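PDB 6Y56: nucleotidyl transferase AbiEii/AbiGii toxin family protein from Mycobacterium tuberculosis, which probably transfers nucleotides to tRNA acceptor stems, acting as the growth-inhibiting toxin of a toxin-antitoxin system. Local coordinates for residues Q271-C276 with R281-N286; D185-A190 with A250-R255; D43-F48 with V79-E84. All blocks are in the same frame, centred on the assembly; numbering follows the deposited sequence.

Contact 1: Q271-C276 with R281-N286; sequences QRWAAC and RREVEN
R272 and W273, adjacent in the last turn of helix 268-273, converge on one oxygen of E283 in the first turn of helix 281-292. R272 starts outward with CG trans to its backbone nitrogen, and the bend further out (chi3 71°) brings the side of its guanidinium round to the glutamate. NE lies 2.8 Å from E283 OE1 and uses the syn lone pair of that oxygen; NH2 meets the same OE1 at 3.0 Å, from above the carboxylate plane. The oxygen sits in the guanidinium plane. NE and NH2 therefore hold one oxygen side-on, with the guanidinium and carboxylate planes 71° apart. NH2 also pairs with D269, its stronger partner, which ties the arginine back to its own helix.

W273 follows with its indole reaching between the helices. NE1 donates to E283 OE1 at 2.9 Å along a fairly straight path (162° at the hydrogen), nearly in the ring plane and on the anti lone pair. One indole face receives V284 CG2, 4.2 Å from the centroid of the five-membered ring, a CH-pi contact between a buried aromatic and a compact branched side chain. R201 of helix 196-212 also touches this tryptophan. From W273 to C276 the chain makes a type I turn, and C276, with positive phi, takes it out of the helical conformation. A short connection then leads into helix 281-292, which packs beside it.

Three N-H donors thus grip OE1, with both in-plane lone pairs of that oxygen engaged. The positive arginine beside it should favour the ionised carboxylate, and the indole N-H, on the anti lone pair, probably restricts rotation of the carboxylate further: glutamate suits a place where charge pairing at the partly exposed side meets the hydrogen-bonding edge of a buried ring.

Contact 2: D185-A190 with A250-R255; sequences DLNHFA and AAWEAR
Helices 180-189 and 249-259 come close at N187 and W252, whose CA atoms are 5.6 Å apart. At this distance there is little room between the backbones, and the short asparagine suits it: its CB points toward the other helix and its amide lies between W252 and R255.

With chi1 at -176°, CG of N187 lies trans to the backbone nitrogen, which sends the amide across both partners. ND2 approaches W252 CD1 to 3.5 Å, the amide and indole planes being inclined to each other; the contact is oblique, packing a polar group against the five-membered end of the indole. On the R255 side the amide lies almost parallel to the guanidinium, 14° between planes, with OD1 over one face. OD1 is also 3.1 Å from R255 CD, so the carbonyl oxygen rests against the aliphatic stem as well as the charged head. The N-H groups of the arginine are not aimed at this oxygen.

Instead R255 NH1 bonds to the backbone, reaching N187 O at 3.0 Å. N187 O lies in the guanidinium plane, although the donor itself stands above the carbonyl plane and the bond is bent to 141°. The long, flexible arginine can span to a carbonyl near the C-terminal end of helix 180-189, where the partial negative charge of the helix end would probably favour a cation. Farther along, A190 CB meets R255 CD at 3.8 Å; alanine leaves room for the arginine stem to pass.

W252 is buried and also meets Y184 edge-to-face, extending the contact back along helix 180-189. V256 of helix 249-259 touches both L186 and N187. Helix 163-174 meets L186, and helix 50-59 receives D185, H188 and F189, so helix 180-189 has helices 50-59, 163-174 and 249-259 all packed around it.

Contact 3: D43-F48 with V79-E84; sequences DNRLVF and VLEVCE
R45 and E81 both start with CG trans to the backbone nitrogen (chi1 -171° and 175°) and stay extended, so two long arms span the gap between the loop before strand 47-49 and helix 76-86. R45 and L46, facing G42, form a classic beta bulge just ahead of an outer strand of the mixed sheet of this nucleotidyltransferase-family fold. The bulge allows consecutive side chains to work on the same helix: arginine on the more exposed side, leucine inside.

The guanidinium and carboxylate stand perpendicular. R45 NH2 donates to the syn lone pair of E81 OE1 at 3.2 Å; the bond is nearly straight, 165°, and the oxygen lies close to the guanidinium plane. This is a rather long salt bridge through one nitrogen. The stronger polar partner of R45 is the backbone oxygen of Q40, met by NH1, so the arginine also fastens the preceding loop.

Beneath the charged pair, L46 and V82 point toward each other as buried apolar residues. F71 of strand 68-72 touches L46, while F128 of strand 125-129 touches V82, V79 and C83; the helix thus packs on the sheet through its apolar side. Leucine has the reach and valine the compact branch for this meeting, in which L46 CD2 comes to 4.0 Å from V82 CG2.

In the fold
Contact 3 belongs to the sheet-bearing part of the chain, whereas contacts 1 and 2 join helices that come later in sequence. Contacts 2 and 3 lie on opposite sides of the chain's centre, their own centres 31 Å apart, though their nearest atoms approach to about 11 Å. Contact 1 is peripheral, 25 Å from the chain's centre; its nearest atoms are about 18 Å from contact 2 and about 12 Å from contact 3. Helix 249-259 of contact 2 is followed directly by helix 268-273 of contact 1. Strand 47-49 of contact 3 pairs with strand 68-72, which, by analogy with related nucleotidyltransferases, probably carries metal-binding acidic residues, so contact 3 lies at one edge of the probable catalytic sheet.

Contact 1: Q271-C276 with R281-N286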
loop_
_atom_site.group_PDB
_atom_site.type_symbol
_atom_site.label_atom_id
_atom_site.label_comp_id
_atom_site.label_asym_id
_atom_site.label_seq_id
_atom_site.Cartn_x
_atom_site.Cartn_y
_atom_site.Cartn_z
ATOM N N GLN A 271 -22.658 -11.088 7.572
ATOM C CA GLN A 271 -23.124 -12.127 6.657
ATOM C C GLN A 271 -24.155 -11.593 5.676
ATOM O O GLN A 271 -24.184 -12.011 4.512
ATOM C CB GLN A 271 -23.694 -13.295 7.456
ATOM C CG GLN A 271 -22.631 -14.048 8.222
ATOM C CD GLN A 271 -23.168 -15.284 8.908
ATOM O OE1 GLN A 271 -24.048 -15.980 8.380
ATOM N NE2 GLN A 271 -22.634 -15.579 10.089
ATOM N N ARG A 272 -25.014 -10.680 6.127
ATOM C CA ARG A 272 -25.958 -10.033 5.225
ATOM C C ARG A 272 -25.226 -9.159 4.210
ATOM O O ARG A 272 -25.505 -9.216 3.002
ATOM C CB ARG A 272 -26.943 -9.204 6.049
ATOM C CG ARG A 272 -27.981 -8.460 5.230
ATOM C CD ARG A 272 -29.113 -7.896 6.107
ATOM N NE ARG A 272 -28.668 -6.783 6.931
ATOM C CZ ARG A 272 -28.340 -6.893 8.213
ATOM N NH1 ARG A 272 -28.417 -8.068 8.823
ATOM N NH2 ARG A 272 -27.934 -5.825 8.887
ATOM N N TRP A 273 -24.272 -8.352 4.681
ATOM C CA TRP A 273 -23.595 -7.425 3.782
ATOM C C TRP A 273 -22.724 -8.154 2.778
ATOM O O TRP A 273 -22.499 -7.637 1.675
ATOM C CB TRP A 273 -22.784 -6.418 4.589
ATOM C CG TRP A 273 -23.651 -5.604 5.483
ATOM C CD1 TRP A 273 -24.958 -5.283 5.281
ATOM C CD2 TRP A 273 -23.278 -5.023 6.732
ATOM N NE1 TRP A 273 -25.432 -4.532 6.337
ATOM C CE2 TRP A 273 -24.417 -4.369 7.247
ATOM C CE3 TRP A 273 -22.094 -5.011 7.479
ATOM C CZ2 TRP A 273 -24.397 -3.687 8.465
ATOM C CZ3 TRP A 273 -22.076 -4.338 8.689
ATOM C CH2 TRP A 273 -23.223 -3.683 9.166
ATOM N N ALA A 274 -22.246 -9.351 3.132
ATOM C CA ALA A 274 -21.415 -10.157 2.244
ATOM C C ALA A 274 -22.104 -10.470 0.921
ATOM O O ALA A 274 -21.431 -10.865 -0.036
ATOM C CB ALA A 274 -20.988 -11.449 2.954
ATOM N N ALA A 275 -23.424 -10.311 0.843
ATOM C CA ALA A 275 -24.116 -10.474 -0.426
ATOM C C ALA A 275 -23.697 -9.441 -1.471
ATOM O O ALA A 275 -23.924 -9.657 -2.665
ATOM C CB ALA A 275 -25.626 -10.406 -0.185
ATOM N N CYS A 276 -23.094 -8.327 -1.058
ATOM C CA CYS A 276 -22.719 -7.254 -1.983
ATOM C C CYS A 276 -23.924 -6.792 -2.805
ATOM O O CYS A 276 -23.899 -6.742 -4.040
ATOM C CB CYS A 276 -21.523 -7.634 -2.862
ATOM S SG CYS A 276 -20.047 -8.059 -1.919
ATOM N N ARG A 281 -26.982 -0.435 0.985
ATOM C CA ARG A 281 -26.091 0.722 0.972
ATOM C C ARG A 281 -26.210 1.552 2.244
ATOM O O ARG A 281 -25.199 1.957 2.824
ATOM C CB ARG A 281 -26.355 1.604 -0.243
ATOM C CG ARG A 281 -25.437 2.821 -0.271
ATOM C CD ARG A 281 -25.571 3.629 -1.555
ATOM N NE ARG A 281 -25.352 2.819 -2.749
ATOM C CZ ARG A 281 -24.165 2.598 -3.298
ATOM N NH1 ARG A 281 -23.073 3.121 -2.763
ATOM N NH2 ARG A 281 -24.071 1.847 -4.390
ATOM N N ARG A 282 -27.441 1.833 2.680
ATOM C CA ARG A 282 -27.628 2.656 3.873
ATOM C C ARG A 282 -27.069 1.976 5.119
ATOM O O ARG A 282 -26.463 2.633 5.973
ATOM C CB ARG A 282 -29.110 2.986 4.053
ATOM C CG ARG A 282 -29.405 3.895 5.236
ATOM C CD ARG A 282 -28.754 5.252 5.065
ATOM N NE ARG A 282 -27.541 5.384 5.865
ATOM C CZ ARG A 282 -26.687 6.397 5.763
ATOM N NH1 ARG A 282 -26.914 7.369 4.889
ATOM N NH2 ARG A 282 -25.605 6.441 6.534
ATOM N N GLU A 283 -27.264 0.664 5.240
ATOM C CA GLU A 283 -26.693 -0.064 6.373
ATOM C C GLU A 283 -25.170 -0.005 6.351
ATOM O O GLU A 283 -24.529 0.150 7.399
ATOM C CB GLU A 283 -27.150 -1.518 6.347
ATOM C CG GLU A 283 -28.661 -1.684 6.429
ATOM C CD GLU A 283 -29.106 -3.131 6.399
ATOM O OE1 GLU A 283 -28.256 -4.038 6.472
ATOM O OE2 GLU A 283 -30.332 -3.360 6.310
ATOM N N VAL A 284 -24.576 -0.133 5.163
ATOM C CA VAL A 284 -23.124 -0.077 5.031
ATOM C C VAL A 284 -22.611 1.323 5.348
ATOM O O VAL A 284 -21.607 1.485 6.054
ATOM C CB VAL A 284 -22.719 -0.573 3.627
ATOM C CG1 VAL A 284 -21.263 -0.241 3.313
ATOM C CG2 VAL A 284 -22.973 -2.079 3.500
ATOM N N GLU A 285 -23.295 2.358 4.846
ATOM C CA GLU A 285 -22.922 3.726 5.190
ATOM C C GLU A 285 -22.989 3.947 6.695
ATOM O O GLU A 285 -22.098 4.577 7.277
ATOM C CB GLU A 285 -23.841 4.710 4.471
ATOM C CG GLU A 285 -23.676 4.701 2.962
ATOM C CD GLU A 285 -24.657 5.616 2.249
ATOM O OE1 GLU A 285 -25.659 6.036 2.872
ATOM O OE2 GLU A 285 -24.424 5.913 1.062
ATOM N N ASN A 286 -24.032 3.423 7.339
ATOM C CA ASN A 286 -24.157 3.566 8.788
ATOM C C ASN A 286 -23.056 2.810 9.519
ATOM O O ASN A 286 -22.526 3.298 10.525
ATOM C CB ASN A 286 -25.531 3.084 9.260
ATOM C CG ASN A 286 -26.645 4.086 8.964
ATOM O OD1 ASN A 286 -26.392 5.251 8.672
ATOM N ND2 ASN A 286 -27.880 3.624 9.045
#

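Contact 2: D185-A190 with A250-R255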
loop_
_atom_site.group_PDB
_atom_site.type_symbol
_atom_site.label_atom_id
_atom_site.label_comp_id
_atom_site.label_asym_id
_atom_site.label_seq_id
_atom_site.Cartn_x
_atom_site.Cartn_y
_atom_site.Cartn_z
ATOM N N ASP A 185 2.921 -8.945 2.648
ATOM C CA ASP A 185 2.485 -7.934 3.607
ATOM C C ASP A 185 1.551 -8.534 4.651
ATOM O O ASP A 185 1.655 -8.212 5.837
ATOM C CB ASP A 185 1.824 -6.762 2.879
ATOM C CG ASP A 185 2.790 -5.985 1.986
ATOM O OD1 ASP A 185 4.031 -6.109 2.134
ATOM O OD2 ASP A 185 2.281 -5.248 1.116
ATOM N N LEU A 186 0.652 -9.422 4.226
ATOM C CA LEU A 186 -0.240 -10.080 5.175
ATOM C C LEU A 186 0.538 -10.954 6.141
ATOM O O LEU A 186 0.145 -11.087 7.307
ATOM C CB LEU A 186 -1.284 -10.911 4.430
ATOM C CG LEU A 186 -2.390 -10.075 3.781
ATOM C CD1 LEU A 186 -3.187 -10.958 2.847
ATOM C CD2 LEU A 186 -3.280 -9.458 4.837
ATOM N N ASN A 187 1.638 -11.557 5.673
ATOM C CA ASN A 187 2.492 -12.327 6.569
ATOM C C ASN A 187 3.075 -11.451 7.671
ATOM O O ASN A 187 3.236 -11.915 8.806
ATOM C CB ASN A 187 3.588 -13.031 5.769
ATOM C CG ASN A 187 4.456 -13.926 6.630
ATOM O OD1 ASN A 187 4.012 -14.977 7.081
ATOM N ND2 ASN A 187 5.696 -13.515 6.855
ATOM N N HIS A 188 3.390 -10.182 7.367
ATOM C CA HIS A 188 3.813 -9.257 8.414
ATOM C C HIS A 188 2.661 -8.895 9.334
ATOM O O HIS A 188 2.836 -8.870 10.554
ATOM C CB HIS A 188 4.431 -8.001 7.805
ATOM C CG HIS A 188 5.895 -8.120 7.556
ATOM N ND1 HIS A 188 6.830 -8.081 8.568
ATOM C CD2 HIS A 188 6.587 -8.285 6.406
ATOM C CE1 HIS A 188 8.038 -8.218 8.048
ATOM N NE2 HIS A 188 7.918 -8.341 6.738
ATOM N N PHE A 189 1.477 -8.600 8.782
ATOM C CA PHE A 189 0.350 -8.286 9.658
ATOM C C PHE A 189 0.083 -9.446 10.605
ATOM O O PHE A 189 -0.259 -9.239 11.775
ATOM C CB PHE A 189 -0.914 -7.966 8.854
ATOM C CG PHE A 189 -0.925 -6.604 8.227
ATOM C CD1 PHE A 189 -0.936 -5.455 8.994
ATOM C CD2 PHE A 189 -0.930 -6.479 6.854
ATOM C CE1 PHE A 189 -0.941 -4.204 8.394
ATOM C CE2 PHE A 189 -0.949 -5.236 6.248
ATOM C CZ PHE A 189 -0.948 -4.098 7.016
ATOM N N ALA A 190 0.282 -10.674 10.124
ATOM C CA ALA A 190 0.040 -11.857 10.940
ATOM C C ALA A 190 1.006 -11.976 12.107
ATOM O O ALA A 190 0.725 -12.730 13.047
ATOM C CB ALA A 190 0.118 -13.108 10.069
ATOM N N ALA A 250 5.224 -20.764 0.439
ATOM C CA ALA A 250 4.441 -21.748 1.180
ATOM C C ALA A 250 4.368 -21.410 2.664
ATOM O O ALA A 250 3.306 -21.546 3.282
ATOM C CB ALA A 250 5.012 -23.150 0.960
ATOM N N ALA A 251 5.478 -20.969 3.256
ATOM C CA ALA A 251 5.451 -20.573 4.660
ATOM C C ALA A 251 4.520 -19.385 4.881
ATOM O O ALA A 251 3.735 -19.369 5.839
ATOM C CB ALA A 251 6.864 -20.255 5.144
ATOM N N TRP A 252 4.588 -18.382 4.001
ATOM C CA TRP A 252 3.713 -17.220 4.134
ATOM C C TRP A 252 2.248 -17.606 3.969
ATOM O O TRP A 252 1.390 -17.162 4.742
ATOM C CB TRP A 252 4.088 -16.165 3.094
ATOM C CG TRP A 252 5.497 -15.665 3.158
ATOM C CD1 TRP A 252 6.363 -15.746 4.207
ATOM C CD2 TRP A 252 6.205 -15.016 2.100
ATOM N NE1 TRP A 252 7.568 -15.180 3.868
ATOM C CE2 TRP A 252 7.499 -14.733 2.574
ATOM C CE3 TRP A 252 5.872 -14.664 0.791
ATOM C CZ2 TRP A 252 8.456 -14.090 1.789
ATOM C CZ3 TRP A 252 6.817 -14.022 0.013
ATOM C CH2 TRP A 252 8.096 -13.757 0.512
ATOM N N GLU A 253 1.934 -18.403 2.942
ATOM C CA GLU A 253 0.552 -18.807 2.711
ATOM C C GLU A 253 -0.013 -19.532 3.923
ATOM O O GLU A 253 -1.155 -19.284 4.327
ATOM C CB GLU A 253 0.466 -19.699 1.471
ATOM C CG GLU A 253 -0.955 -19.961 0.979
ATOM C CD GLU A 253 -1.645 -21.116 1.709
ATOM O OE1 GLU A 253 -2.889 -21.195 1.642
ATOM O OE2 GLU A 253 -0.951 -21.930 2.349
ATOM N N ALA A 254 0.779 -20.427 4.516
ATOM C CA ALA A 254 0.308 -21.184 5.670
ATOM C C ALA A 254 0.077 -20.279 6.870
ATOM O O ALA A 254 -0.948 -20.406 7.552
ATOM C CB ALA A 254 1.299 -22.296 6.012
ATOM N N ARG A 255 1.017 -19.366 7.151
ATOM C CA ARG A 255 0.858 -18.492 8.307
ATOM C C ARG A 255 -0.334 -17.563 8.132
ATOM O O ARG A 255 -1.095 -17.336 9.079
ATOM C CB ARG A 255 2.123 -17.669 8.579
ATOM C CG ARG A 255 2.009 -16.870 9.883
ATOM C CD ARG A 255 2.901 -15.643 9.946
ATOM N NE ARG A 255 4.243 -15.976 10.412
ATOM C CZ ARG A 255 5.258 -15.120 10.437
ATOM N NH1 ARG A 255 5.084 -13.867 10.033
ATOM N NH2 ARG A 255 6.449 -15.515 10.873
#

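Contact 3: D43-F48 with V79-E84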
loop_
_atom_site.group_PDB
_atom_site.type_symbol
_atom_site.label_atom_id
_atom_site.label_comp_id
_atom_site.label_asym_id
_atom_site.label_seq_id
_atom_site.Cartn_x
_atom_site.Cartn_y
_atom_site.Cartn_z
ATOM N N ASP A 43 -6.581 13.790 6.925
ATOM C CA ASP A 43 -7.827 13.048 6.787
ATOM C C ASP A 43 -8.743 13.726 5.775
ATOM O O ASP A 43 -8.910 14.952 5.777
ATOM C CB ASP A 43 -8.537 12.986 8.147
ATOM C CG ASP A 43 -7.818 12.101 9.145
ATOM O OD1 ASP A 43 -7.269 11.061 8.736
ATOM O OD2 ASP A 43 -7.805 12.444 10.346
ATOM N N ASN A 44 -9.334 12.919 4.900
ATOM C CA ASN A 44 -10.260 13.383 3.869
ATOM C C ASN A 44 -9.612 14.337 2.879
ATOM O O ASN A 44 -10.308 15.072 2.182
ATOM C CB ASN A 44 -11.535 13.984 4.467
ATOM C CG ASN A 44 -12.235 13.022 5.385
ATOM O OD1 ASN A 44 -12.646 11.941 4.966
ATOM N ND2 ASN A 44 -12.352 13.391 6.649
ATOM N N ARG A 45 -8.288 14.344 2.800
ATOM C CA ARG A 45 -7.593 15.158 1.815
ATOM C C ARG A 45 -6.512 14.350 1.101
ATOM O O ARG A 45 -6.580 14.151 -0.117
ATOM C CB ARG A 45 -7.003 16.420 2.448
ATOM C CG ARG A 45 -6.473 17.363 1.388
ATOM C CD ARG A 45 -5.919 18.664 1.928
ATOM N NE ARG A 45 -5.887 19.690 0.879
ATOM C CZ ARG A 45 -5.000 19.745 -0.116
ATOM N NH1 ARG A 45 -4.034 18.839 -0.233
ATOM N NH2 ARG A 45 -5.082 20.722 -1.009
ATOM N N LEU A 46 -5.511 13.885 1.845
ATOM C CA LEU A 46 -4.418 13.120 1.248
ATOM C C LEU A 46 -3.785 12.289 2.356
ATOM O O LEU A 46 -3.207 12.848 3.297
ATOM C CB LEU A 46 -3.401 14.063 0.623
ATOM C CG LEU A 46 -2.275 13.394 -0.155
ATOM C CD1 LEU A 46 -2.795 12.667 -1.401
ATOM C CD2 LEU A 46 -1.222 14.431 -0.523
ATOM N N VAL A 47 -3.913 10.969 2.266
ATOM C CA VAL A 47 -3.368 10.054 3.264
ATOM C C VAL A 47 -2.514 9.022 2.537
ATOM O O VAL A 47 -2.949 8.455 1.531
ATOM C CB VAL A 47 -4.487 9.372 4.082
ATOM C CG1 VAL A 47 -3.900 8.372 5.058
ATOM C CG2 VAL A 47 -5.281 10.419 4.848
ATOM N N PHE A 48 -1.308 8.776 3.048
ATOM C CA PHE A 48 -0.394 7.781 2.493
ATOM C C PHE A 48 -0.844 6.393 2.943
ATOM O O PHE A 48 -1.112 6.171 4.128
ATOM C CB PHE A 48 0.990 8.132 3.048
ATOM C CG PHE A 48 2.144 7.334 2.489
ATOM C CD1 PHE A 48 2.133 6.798 1.209
ATOM C CD2 PHE A 48 3.285 7.171 3.273
ATOM C CE1 PHE A 48 3.229 6.083 0.721
ATOM C CE2 PHE A 48 4.377 6.473 2.791
ATOM C CZ PHE A 48 4.349 5.932 1.520
ATOM N N VAL A 79 -5.583 15.419 -6.364
ATOM C CA VAL A 79 -4.814 14.509 -7.207
ATOM C C VAL A 79 -4.022 15.290 -8.239
ATOM O O VAL A 79 -2.823 15.069 -8.429
ATOM C CB VAL A 79 -5.750 13.481 -7.868
ATOM C CG1 VAL A 79 -4.983 12.603 -8.843
ATOM C CG2 VAL A 79 -6.452 12.636 -6.808
ATOM N N LEU A 80 -4.682 16.232 -8.917
ATOM C CA LEU A 80 -3.985 16.985 -9.951
ATOM C C LEU A 80 -2.861 17.828 -9.359
ATOM O O LEU A 80 -1.773 17.909 -9.937
ATOM C CB LEU A 80 -4.970 17.857 -10.727
ATOM C CG LEU A 80 -4.356 18.618 -11.912
ATOM C CD1 LEU A 80 -3.841 17.657 -12.966
ATOM C CD2 LEU A 80 -5.374 19.569 -12.515
ATOM N N GLU A 81 -3.099 18.450 -8.202
ATOM C CA GLU A 81 -2.054 19.234 -7.549
ATOM C C GLU A 81 -0.816 18.379 -7.290
ATOM O O GLU A 81 0.311 18.779 -7.609
ATOM C CB GLU A 81 -2.610 19.824 -6.252
ATOM C CG GLU A 81 -1.598 20.567 -5.392
ATOM C CD GLU A 81 -2.148 20.903 -4.012
ATOM O OE1 GLU A 81 -3.269 20.463 -3.684
ATOM O OE2 GLU A 81 -1.455 21.607 -3.250
ATOM N N VAL A 82 -1.019 17.171 -6.752
ATOM C CA VAL A 82 0.096 16.270 -6.473
ATOM C C VAL A 82 0.803 15.869 -7.754
ATOM O O VAL A 82 2.034 15.890 -7.827
ATOM C CB VAL A 82 -0.394 15.040 -5.694
ATOM C CG1 VAL A 82 0.741 14.021 -5.553
ATOM C CG2 VAL A 82 -0.916 15.466 -4.342
ATOM N N CYS A 83 0.039 15.514 -8.790
ATOM C CA CYS A 83 0.665 15.038 -10.018
ATOM C C CYS A 83 1.433 16.149 -10.729
ATOM O O CYS A 83 2.525 15.909 -11.259
ATOM C CB CYS A 83 -0.390 14.405 -10.933
ATOM S SG CYS A 83 -1.030 12.844 -10.262
ATOM N N GLU A 84 0.886 17.369 -10.756
ATOM C CA GLU A 84 1.617 18.484 -11.357
ATOM C C GLU A 84 2.902 18.762 -10.594
ATOM O O GLU A 84 3.927 19.115 -11.191
ATOM C CB GLU A 84 0.758 19.749 -11.377
ATOM C CG GLU A 84 -0.395 19.755 -12.369
ATOM C CD GLU A 84 -1.024 21.136 -12.485
ATOM O OE1 GLU A 84 -0.280 22.137 -12.378
ATOM O OE2 GLU A 84 -2.255 21.235 -12.669
#